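Local coordinates for erythrocyte membrane protein 1 (Plasmodium falciparum, PDB 6S8T) that probably binds host cell-surface receptors, the part described here being a DBLbeta domain that binds ICAM-1 during cytoadhesion of malaria-infected erythrocytes, at residues I291-R294 with L295-M298; G276-H279 with Y280-R283; A153-I156 with I157-K161; D168-Q172 with K173-S177. All coordinates share one frame; numbering follows the deposited sequence.

Contact 1: I291-R294 with L295-M298; sequences IPQR and LRWM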
loop_
_atom_site.group_PDB
_atom_site.type_symbol
_atom_site.label_atom_id
_atom_site.label_comp_id
_atom_site.label_asym_id
_atom_site.label_seq_id
_atom_site.Cartn_x
_atom_site.Cartn_y
_atom_site.Cartn_z
ATOM N N ILE A 291 0.410 9.726 2.440
ATOM C CA ILE A 291 1.665 9.129 2.890
ATOM C C ILE A 291 2.353 8.540 1.665
ATOM O O ILE A 291 1.716 7.806 0.894
ATOM C CB ILE A 291 1.421 8.066 3.974
ATOM C CG1 ILE A 291 0.821 8.710 5.226
ATOM C CG2 ILE A 291 2.709 7.326 4.302
ATOM C CD1 ILE A 291 0.560 7.736 6.346
ATOM N N PRO A 292 3.633 8.843 1.431
ATOM C CA PRO A 292 4.314 8.307 0.244
ATOM C C PRO A 292 4.177 6.791 0.139
ATOM O O PRO A 292 4.309 6.063 1.125
ATOM C CB PRO A 292 5.768 8.731 0.454
ATOM C CG PRO A 292 5.668 9.989 1.276
ATOM C CD PRO A 292 4.488 9.772 2.192
ATOM N N GLN A 293 3.915 6.322 -1.084
ATOM C CA GLN A 293 3.606 4.910 -1.305
ATOM C C GLN A 293 4.746 3.996 -0.861
ATOM O O GLN A 293 4.496 2.898 -0.352
ATOM C CB GLN A 293 3.269 4.679 -2.782
ATOM C CG GLN A 293 2.878 3.241 -3.139
ATOM C CD GLN A 293 2.411 3.107 -4.580
ATOM O OE1 GLN A 293 3.212 3.168 -5.513
ATOM N NE2 GLN A 293 1.109 2.933 -4.767
ATOM N N ARG A 294 5.999 4.425 -1.035
ATOM C CA ARG A 294 7.122 3.584 -0.631
ATOM C C ARG A 294 7.119 3.331 0.873
ATOM O O ARG A 294 7.590 2.283 1.329
ATOM C CB ARG A 294 8.448 4.219 -1.062
ATOM C CG ARG A 294 9.664 3.311 -0.889
ATOM C CD ARG A 294 10.962 4.004 -1.292
ATOM N NE ARG A 294 10.970 4.414 -2.694
ATOM C CZ ARG A 294 11.352 3.636 -3.703
ATOM N NH1 ARG A 294 11.756 2.392 -3.469
ATOM N NH2 ARG A 294 11.326 4.100 -4.947
ATOM N N LEU A 295 6.586 4.265 1.661
ATOM C CA LEU A 295 6.503 4.045 3.101
ATOM C C LEU A 295 5.295 3.194 3.475
ATOM O O LEU A 295 5.372 2.406 4.424
ATOM C CB LEU A 295 6.459 5.382 3.845
ATOM C CG LEU A 295 7.716 6.262 3.700
ATOM C CD1 LEU A 295 7.484 7.644 4.293
ATOM C CD2 LEU A 295 8.923 5.600 4.346
ATOM N N ARG A 296 4.180 3.333 2.749
ATOM C CA ARG A 296 3.017 2.492 3.021
ATOM C C ARG A 296 3.343 1.025 2.775
ATOM O O ARG A 296 3.050 0.161 3.610
ATOM C CB ARG A 296 1.823 2.928 2.166
ATOM C CG ARG A 296 1.446 4.402 2.318
ATOM C CD ARG A 296 0.074 4.713 1.708
ATOM N NE ARG A 296 -0.106 4.163 0.364
ATOM C CZ ARG A 296 0.025 4.855 -0.765
ATOM N NH1 ARG A 296 -0.166 4.254 -1.934
ATOM N NH2 ARG A 296 0.347 6.144 -0.731
ATOM N N TRP A 297 3.984 0.730 1.642
ATOM C CA TRP A 297 4.317 -0.652 1.310
ATOM C C TRP A 297 5.307 -1.254 2.302
ATOM O O TRP A 297 5.233 -2.453 2.595
ATOM C CB TRP A 297 4.865 -0.724 -0.118
ATOM C CG TRP A 297 3.828 -0.475 -1.183
ATOM C CD1 TRP A 297 2.500 -0.201 -0.993
ATOM C CD2 TRP A 297 4.034 -0.494 -2.600
ATOM N NE1 TRP A 297 1.872 -0.046 -2.207
ATOM C CE2 TRP A 297 2.793 -0.220 -3.208
ATOM C CE3 TRP A 297 5.152 -0.710 -3.413
ATOM C CZ2 TRP A 297 2.637 -0.160 -4.591
ATOM C CZ3 TRP A 297 4.998 -0.648 -4.785
ATOM C CH2 TRP A 297 3.749 -0.378 -5.361
ATOM N N MET A 298 6.232 -0.442 2.832
ATOM C CA MET A 298 7.167 -0.935 3.843
ATOM C C MET A 298 6.441 -1.343 5.120
ATOM O O MET A 298 6.731 -2.401 5.693
ATOM C CB MET A 298 8.228 0.132 4.144
ATOM C CG MET A 298 9.195 -0.227 5.273
ATOM S SD MET A 298 10.417 1.057 5.658
ATOM C CE MET A 298 9.431 2.226 6.591
#
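The first turn of helix 293-319, with P292 as its N-cap residue, is where I291 and R296 meet in the Duffy-binding fold of this DBLbeta domain. The guanidinium of R296 turns back past the helix start, and its NH2 donates to I291 O over 2.7 Å. That donor lies nearly in line with the carbonyl bond, at a C=O...N angle of 178°, but the N-H itself is bent (137°) and the acceptor is tilted from the guanidinium plane. Alongside it the aliphatic parts also touch, I291 CG2 lying 3.8 Å from R296 CG. P292 O takes two backbone donors, L295 N at 3.0 Å and R296 N at 3.2 Å.

Q293 touches both the guanidinium of R296 and the indole of W297. Its extended chain runs over the indole: CG sits above one face, a CH-pi contact 3.7 Å from the five-membered-ring centroid, and the amide lies stacked on the ring with planes 20° apart. Q293 CA lies over one face of the R296 guanidinium, toward its rim. D188 OD1 accepts from Q293 NE2 and W297 NE1 and forms a salt bridge with R296 NH1, which D191 also pairs with, while Q293 OE1 accepts from L198 N. P292 and L295 also pack on helix 388-402, and M298 meets helices 335-372 and 417-424.

Contact 2: G276-H279 with Y280-R283; sequences GDCH and YNSR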
loop_
_atom_site.group_PDB
_atom_site.type_symbol
_atom_site.label_atom_id
_atom_site.label_comp_id
_atom_site.label_asym_id
_atom_site.label_seq_id
_atom_site.Cartn_x
_atom_site.Cartn_y
_atom_site.Cartn_z
ATOM N N GLY A 276 -10.613 1.958 16.486
ATOM C CA GLY A 276 -9.278 1.629 16.018
ATOM C C GLY A 276 -9.090 2.039 14.573
ATOM O O GLY A 276 -9.555 3.097 14.135
ATOM N N ASP A 277 -8.410 1.181 13.808
ATOM C CA ASP A 277 -8.180 1.447 12.393
ATOM C C ASP A 277 -9.449 1.352 11.555
ATOM O O ASP A 277 -9.418 1.724 10.376
ATOM C CB ASP A 277 -7.122 0.488 11.845
ATOM C CG ASP A 277 -5.731 0.783 12.386
ATOM O OD1 ASP A 277 -5.479 1.942 12.775
ATOM O OD2 ASP A 277 -4.892 -0.141 12.419
ATOM N N CYS A 278 -10.556 0.872 12.122
ATOM C CA CYS A 278 -11.829 0.806 11.418
ATOM C C CYS A 278 -12.716 2.022 11.672
ATOM O O CYS A 278 -13.911 1.972 11.364
ATOM C CB CYS A 278 -12.595 -0.461 11.810
ATOM S SG CYS A 278 -11.772 -2.041 11.450
ATOM N N HIS A 279 -12.172 3.111 12.220
ATOM C CA HIS A 279 -13.031 4.221 12.616
ATOM C C HIS A 279 -13.379 5.155 11.462
ATOM O O HIS A 279 -14.102 6.133 11.682
ATOM C CB HIS A 279 -12.393 5.015 13.765
ATOM C CG HIS A 279 -11.365 6.011 13.328
ATOM N ND1 HIS A 279 -10.030 5.693 13.193
ATOM C CD2 HIS A 279 -11.472 7.324 13.016
ATOM C CE1 HIS A 279 -9.362 6.766 12.806
ATOM N NE2 HIS A 279 -10.213 7.768 12.691
ATOM N N TYR A 280 -12.900 4.878 10.248
ATOM C CA TYR A 280 -13.332 5.590 9.051
ATOM C C TYR A 280 -14.406 4.834 8.275
ATOM O O TYR A 280 -14.772 5.256 7.173
ATOM C CB TYR A 280 -12.141 5.869 8.128
ATOM C CG TYR A 280 -11.107 6.811 8.703
ATOM C CD1 TYR A 280 -11.398 8.153 8.906
ATOM C CD2 TYR A 280 -9.836 6.360 9.029
ATOM C CE1 TYR A 280 -10.454 9.017 9.429
ATOM C CE2 TYR A 280 -8.883 7.216 9.551
ATOM C CZ TYR A 280 -9.197 8.542 9.749
ATOM O OH TYR A 280 -8.251 9.396 10.269
ATOM N N ASN A 281 -14.922 3.729 8.823
ATOM C CA ASN A 281 -15.837 2.885 8.061
ATOM C C ASN A 281 -17.179 3.565 7.815
ATOM O O ASN A 281 -17.779 3.369 6.754
ATOM C CB ASN A 281 -16.039 1.548 8.773
ATOM C CG ASN A 281 -14.798 0.676 8.740
ATOM O OD1 ASN A 281 -13.734 1.109 8.294
ATOM N ND2 ASN A 281 -14.925 -0.556 9.222
ATOM N N SER A 282 -17.667 4.365 8.766
ATOM C CA SER A 282 -18.953 5.029 8.612
ATOM C C SER A 282 -18.883 6.550 8.611
ATOM O O SER A 282 -19.856 7.187 8.194
ATOM C CB SER A 282 -19.926 4.586 9.719
ATOM O OG SER A 282 -19.486 5.023 10.993
ATOM N N ARG A 283 -17.781 7.148 9.062
ATOM C CA ARG A 283 -17.650 8.599 9.122
ATOM C C ARG A 283 -16.228 8.997 8.762
ATOM O O ARG A 283 -15.270 8.392 9.253
ATOM C CB ARG A 283 -17.992 9.140 10.519
ATOM C CG ARG A 283 -19.444 8.977 10.949
ATOM C CD ARG A 283 -20.379 9.873 10.152
ATOM N NE ARG A 283 -21.724 9.893 10.723
ATOM C CZ ARG A 283 -22.678 9.017 10.420
ATOM N NH1 ARG A 283 -22.440 8.047 9.548
ATOM N NH2 ARG A 283 -23.870 9.109 10.991
HETATM O O HOH W 1 -11.390 2.760 8.821
#
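The side chains of H279 and Y280 lie side by side and point the same way, on consecutive residues of one tight turn. Their ring planes are inclined at 38° with centroids 3.9 Å apart, an oblique aromatic pair. The approach is closest at the outer ends: H279 NE2 sits over one face of the phenol, displaced toward its rim, and comes to 3.2 Å from Y280 CZ. Because the rings open away from this point, the pair meets chiefly through NE2 and CE1 of the imidazole and CE2 and CZ of the tyrosine.

H279 CG occupies the crowded position between backbone N and carbonyl carbon (chi1 82°). From there the ring turns back along the chain, and ND1 donates to G276 O at 2.8 Å, with the acceptor in the imidazole plane. The ND1 bond should limit rotation of the imidazole, while H279 N shares the same acceptor at 3.2 Å.

N281 packs beside the other arm of the turn, its ND2 reaching 3.5 Å from C278 CB. A water bridges the bend: it accepts from Y280 N at 3.0 Å and donates to D277 O and to N281 OD1, tying the asparagine amide to the backbone.

C278 is joined by a disulfide to C179 of helix 172-194, and Y280 O accepts from W261 and Q265 of helix 246-268. The bond from N281 N to C278 O, 3.3 Å, closes a type I beta turn, here a disulfide-linked bend in the long connection between helices 246-268 and 293-319.

Contact 3: A153-I156 with I157-K161; sequences ADEI and IKRYK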
loop_
_atom_site.group_PDB
_atom_site.type_symbol
_atom_site.label_atom_id
_atom_site.label_comp_id
_atom_site.label_asym_id
_atom_site.label_seq_id
_atom_site.Cartn_x
_atom_site.Cartn_y
_atom_site.Cartn_z
ATOM N N ALA A 153 -12.750 -3.319 -2.815
ATOM C CA ALA A 153 -13.006 -3.430 -1.382
ATOM C C ALA A 153 -13.786 -4.697 -1.052
ATOM O O ALA A 153 -13.503 -5.364 -0.050
ATOM C CB ALA A 153 -13.758 -2.196 -0.886
ATOM N N ASP A 154 -14.778 -5.039 -1.876
ATOM C CA ASP A 154 -15.548 -6.256 -1.632
ATOM C C ASP A 154 -14.678 -7.496 -1.797
ATOM O O ASP A 154 -14.795 -8.452 -1.021
ATOM C CB ASP A 154 -16.757 -6.304 -2.567
ATOM C CG ASP A 154 -17.644 -7.513 -2.320
ATOM O OD1 ASP A 154 -18.203 -7.633 -1.208
ATOM O OD2 ASP A 154 -17.786 -8.344 -3.244
ATOM N N GLU A 155 -13.783 -7.491 -2.788
ATOM C CA GLU A 155 -12.904 -8.635 -3.006
ATOM C C GLU A 155 -11.879 -8.783 -1.888
ATOM O O GLU A 155 -11.497 -9.909 -1.546
ATOM C CB GLU A 155 -12.200 -8.502 -4.357
ATOM C CG GLU A 155 -11.572 -9.788 -4.866
ATOM C CD GLU A 155 -12.606 -10.799 -5.327
ATOM O OE1 GLU A 155 -13.730 -10.387 -5.677
ATOM O OE2 GLU A 155 -12.296 -12.009 -5.338
ATOM N N ILE A 156 -11.419 -7.669 -1.310
ATOM C CA ILE A 156 -10.450 -7.741 -0.218
ATOM C C ILE A 156 -11.069 -8.416 0.998
ATOM O O ILE A 156 -10.456 -9.291 1.623
ATOM C CB ILE A 156 -9.926 -6.333 0.129
ATOM C CG1 ILE A 156 -8.942 -5.844 -0.933
ATOM C CG2 ILE A 156 -9.268 -6.329 1.501
ATOM C CD1 ILE A 156 -8.542 -4.387 -0.756
ATOM N N ILE A 157 -12.292 -8.023 1.353
ATOM C CA ILE A 157 -12.944 -8.586 2.532
ATOM C C ILE A 157 -13.164 -10.086 2.361
ATOM O O ILE A 157 -12.861 -10.877 3.263
ATOM C CB ILE A 157 -14.260 -7.837 2.812
ATOM C CG1 ILE A 157 -13.956 -6.373 3.146
ATOM C CG2 ILE A 157 -15.048 -8.520 3.926
ATOM C CD1 ILE A 157 -15.179 -5.503 3.327
ATOM N N LYS A 158 -13.661 -10.505 1.193
ATOM C CA LYS A 158 -13.982 -11.917 0.998
ATOM C C LYS A 158 -12.726 -12.774 0.866
ATOM O O LYS A 158 -12.656 -13.868 1.437
ATOM C CB LYS A 158 -14.880 -12.089 -0.228
ATOM C CG LYS A 158 -16.253 -11.437 -0.096
ATOM C CD LYS A 158 -17.110 -11.684 -1.331
ATOM C CE LYS A 158 -18.458 -10.981 -1.228
ATOM N NZ LYS A 158 -19.235 -11.418 -0.028
ATOM N N ARG A 159 -11.725 -12.304 0.116
ATOM C CA ARG A 159 -10.533 -13.122 -0.092
ATOM C C ARG A 159 -9.662 -13.187 1.154
ATOM O O ARG A 159 -8.955 -14.178 1.359
ATOM C CB ARG A 159 -9.721 -12.599 -1.274
ATOM C CG ARG A 159 -10.311 -12.946 -2.622
ATOM C CD ARG A 159 -9.357 -12.599 -3.749
ATOM N NE ARG A 159 -9.840 -13.100 -5.033
ATOM C CZ ARG A 159 -9.577 -14.314 -5.507
ATOM N NH1 ARG A 159 -10.058 -14.686 -6.685
ATOM N NH2 ARG A 159 -8.829 -15.154 -4.806
ATOM N N TYR A 160 -9.687 -12.148 1.991
ATOM C CA TYR A 160 -8.960 -12.210 3.255
ATOM C C TYR A 160 -9.534 -13.301 4.150
ATOM O O TYR A 160 -8.791 -14.100 4.733
ATOM C CB TYR A 160 -9.007 -10.854 3.961
ATOM C CG TYR A 160 -7.977 -10.693 5.058
ATOM C CD1 TYR A 160 -8.130 -11.325 6.289
ATOM C CD2 TYR A 160 -6.856 -9.897 4.864
ATOM C CE1 TYR A 160 -7.186 -11.172 7.291
ATOM C CE2 TYR A 160 -5.910 -9.738 5.856
ATOM C CZ TYR A 160 -6.078 -10.375 7.066
ATOM O OH TYR A 160 -5.131 -10.209 8.050
ATOM N N LYS A 161 -10.862 -13.346 4.271
ATOM C CA LYS A 161 -11.493 -14.390 5.070
ATOM C C LYS A 161 -11.300 -15.766 4.447
ATOM O O LYS A 161 -11.160 -16.758 5.172
ATOM C CB LYS A 161 -12.980 -14.081 5.257
ATOM C CG LYS A 161 -13.241 -12.848 6.116
ATOM C CD LYS A 161 -14.713 -12.691 6.473
ATOM C CE LYS A 161 -15.530 -12.200 5.292
ATOM N NZ LYS A 161 -16.962 -12.000 5.658
#
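R159 N donates to E155 O over 2.9 Å, at an N-H...O angle of 160°, and the side chains of the same two residues meet beside it. E155 OE2 and R159 NE, 2.7 Å apart, form a salt bridge, although an N-H...O angle of 128° makes the hydrogen bond within it weak. The glutamate chain bends at its second torsion (chi2 72°), bringing the carboxylate back against the arginine, which runs extended from CG to NE. E155 CG lies at the guanidinium edge, 3.7 Å from R159 NE. The guanidinium charge is probably shared between E155 at NE and D84 at NH2, where N87 also accepts.

This is the i to i+4 spacing of an alpha helix, here helix 137-163. The same spacing sets Y160 N on I156 O at 3.0 Å. One residue earlier, D154 and K158 repeat the acid-base pattern more loosely: K158 CE lies 3.4 Å from D154 OD1, but NZ remains 4.1 Å from that oxygen, beyond a salt bridge.

On the side facing the other helices, I156 and I157 pack on helix 172-194, A153 touches M264 of helix 246-268, and the Y160 ring reaches W304 of helix 293-319 while its OH pairs with S177 OG.

Contact 4: D168-Q172 with K173-S177; sequences DPIQQ and KDQES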
loop_
_atom_site.group_PDB
_atom_site.type_symbol
_atom_site.label_atom_id
_atom_site.label_comp_id
_atom_site.label_asym_id
_atom_site.label_seq_id
_atom_site.Cartn_x
_atom_site.Cartn_y
_atom_site.Cartn_z
ATOM N N ASP A 168 -16.970 -17.108 10.976
ATOM C CA ASP A 168 -17.855 -15.951 10.896
ATOM C C ASP A 168 -17.633 -14.956 12.035
ATOM O O ASP A 168 -17.637 -13.744 11.785
ATOM C CB ASP A 168 -19.312 -16.410 10.843
ATOM C CG ASP A 168 -19.606 -17.261 9.624
ATOM O OD1 ASP A 168 -18.986 -17.018 8.568
ATOM O OD2 ASP A 168 -20.452 -18.175 9.723
ATOM N N PRO A 169 -17.445 -15.393 13.298
ATOM C CA PRO A 169 -17.015 -14.431 14.324
ATOM C C PRO A 169 -15.555 -14.033 14.155
ATOM O O PRO A 169 -14.657 -14.712 14.666
ATOM C CB PRO A 169 -17.246 -15.186 15.641
ATOM C CG PRO A 169 -18.196 -16.278 15.302
ATOM C CD PRO A 169 -17.845 -16.674 13.906
ATOM N N ILE A 170 -15.310 -12.933 13.437
ATOM C CA ILE A 170 -13.948 -12.486 13.168
ATOM C C ILE A 170 -13.342 -11.878 14.426
ATOM O O ILE A 170 -13.992 -11.101 15.140
ATOM C CB ILE A 170 -13.932 -11.472 12.012
ATOM C CG1 ILE A 170 -14.668 -12.024 10.793
ATOM C CG2 ILE A 170 -12.503 -11.127 11.625
ATOM C CD1 ILE A 170 -13.888 -13.074 10.047
ATOM N N GLN A 171 -12.084 -12.217 14.697
ATOM C CA GLN A 171 -11.386 -11.637 15.832
ATOM C C GLN A 171 -11.137 -10.147 15.607
ATOM O O GLN A 171 -11.176 -9.643 14.480
ATOM C CB GLN A 171 -10.061 -12.361 16.076
ATOM C CG GLN A 171 -10.206 -13.853 16.321
ATOM C CD GLN A 171 -8.885 -14.521 16.662
ATOM O OE1 GLN A 171 -7.898 -13.851 16.973
ATOM N NE2 GLN A 171 -8.859 -15.847 16.601
ATOM N N GLN A 172 -10.875 -9.438 16.709
ATOM C CA GLN A 172 -10.708 -7.988 16.641
ATOM C C GLN A 172 -9.481 -7.606 15.823
ATOM O O GLN A 172 -9.512 -6.625 15.071
ATOM C CB GLN A 172 -10.611 -7.404 18.050
ATOM C CG GLN A 172 -11.897 -7.493 18.857
ATOM C CD GLN A 172 -12.891 -6.408 18.492
ATOM O OE1 GLN A 172 -12.509 -5.273 18.212
ATOM N NE2 GLN A 172 -14.173 -6.753 18.491
ATOM N N LYS A 173 -8.391 -8.367 15.954
ATOM C CA LYS A 173 -7.164 -8.014 15.250
ATOM C C LYS A 173 -7.271 -8.291 13.756
ATOM O O LYS A 173 -6.639 -7.595 12.951
ATOM C CB LYS A 173 -5.971 -8.757 15.855
ATOM C CG LYS A 173 -5.897 -10.241 15.531
ATOM C CD LYS A 173 -4.720 -10.890 16.247
ATOM C CE LYS A 173 -3.428 -10.126 15.983
ATOM N NZ LYS A 173 -2.290 -10.626 16.808
ATOM N N ASP A 174 -8.062 -9.290 13.363
ATOM C CA ASP A 174 -8.247 -9.556 11.942
ATOM C C ASP A 174 -9.148 -8.514 11.292
ATOM O O ASP A 174 -8.959 -8.186 10.116
ATOM C CB ASP A 174 -8.817 -10.959 11.735
ATOM C CG ASP A 174 -7.851 -12.049 12.156
ATOM O OD1 ASP A 174 -6.624 -11.853 11.998
ATOM O OD2 ASP A 174 -8.317 -13.099 12.649
ATOM N N GLN A 175 -10.126 -7.986 12.033
ATOM C CA GLN A 175 -10.958 -6.918 11.490
ATOM C C GLN A 175 -10.133 -5.666 11.217
ATOM O O GLN A 175 -10.283 -5.034 10.165
ATOM C CB GLN A 175 -12.115 -6.609 12.441
ATOM C CG GLN A 175 -13.088 -7.764 12.631
ATOM C CD GLN A 175 -14.346 -7.371 13.389
ATOM O OE1 GLN A 175 -15.123 -6.533 12.932
ATOM N NE2 GLN A 175 -14.552 -7.978 14.552
ATOM N N GLU A 176 -9.246 -5.297 12.144
ATOM C CA GLU A 176 -8.408 -4.123 11.922
ATOM C C GLU A 176 -7.464 -4.334 10.745
ATOM O O GLU A 176 -7.219 -3.406 9.965
ATOM C CB GLU A 176 -7.629 -3.785 13.192
ATOM C CG GLU A 176 -8.233 -2.636 13.979
ATOM C CD GLU A 176 -7.465 -2.329 15.246
ATOM O OE1 GLU A 176 -7.068 -3.284 15.947
ATOM O OE2 GLU A 176 -7.252 -1.133 15.537
ATOM N N SER A 177 -6.936 -5.549 10.591
ATOM C CA SER A 177 -6.057 -5.837 9.463
ATOM C C SER A 177 -6.797 -5.704 8.136
ATOM O O SER A 177 -6.226 -5.229 7.147
ATOM C CB SER A 177 -5.458 -7.237 9.619
ATOM O OG SER A 177 -4.511 -7.515 8.603
#
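I170 and Q175 cross obliquely where the chain enters helix 172-194, with Q171 at the N-cap position. I170 CG2 stands anti to its own backbone nitrogen, pointing this methyl into the first turn, where it meets Q175 CG at 3.6 Å and D174 CB at 3.7 Å. I170 and D174 cross at about a right angle.

Q175 holds CG beside its backbone N (chi1 -64°) and continues extended (chi2 -170°), which carries NE2 back to I170 O for a weak bond of 3.2 Å, while OE1 accepts from K273 N. Q172 folds back on itself instead, and its OE1 accepts from K273 NZ. Alongside, Q171 and D174 point the same way, Q171 CB lying 3.9 Å from D174 OD2.

Q171 O accepts from Q175 N at 3.1 Å and, weakly, from D174 N; E176 N follows on Q172 O, 3.2 Å. A small apolar patch of I170 CG2 on D174 CB and Q175 CG thus sits beside amide and main-chain bonds. The side-chain bond across the turn is weak, and the side-chain oxygens of Q172 and Q175 accept from K273, which implies that their polar ends link this helix start to the loop after helix 246-268.

Overall arrangement
The four contacts illustrate how local chemistry can differ with place in the fold. Contact 1 is buried, its centre about 6 Å from the centre of the chain, and combines an amide stacked on an indole with charges matched by acids. Contacts 2 and 3 are partly buried: the former is a loop turn with a water and a disulfide, the latter a helical turn with acid-base pairs. Contact 4 lies at the surface and is mostly amide and backbone. Helix 172-194 is in touch with all four: contact 4 starts it, E176 OE2 lies 3.1 Å from D277 N of contact 2, S177 OG lies 2.8 Å from Y160 OH of contact 3, and its D188 and D191 pair with contact 1.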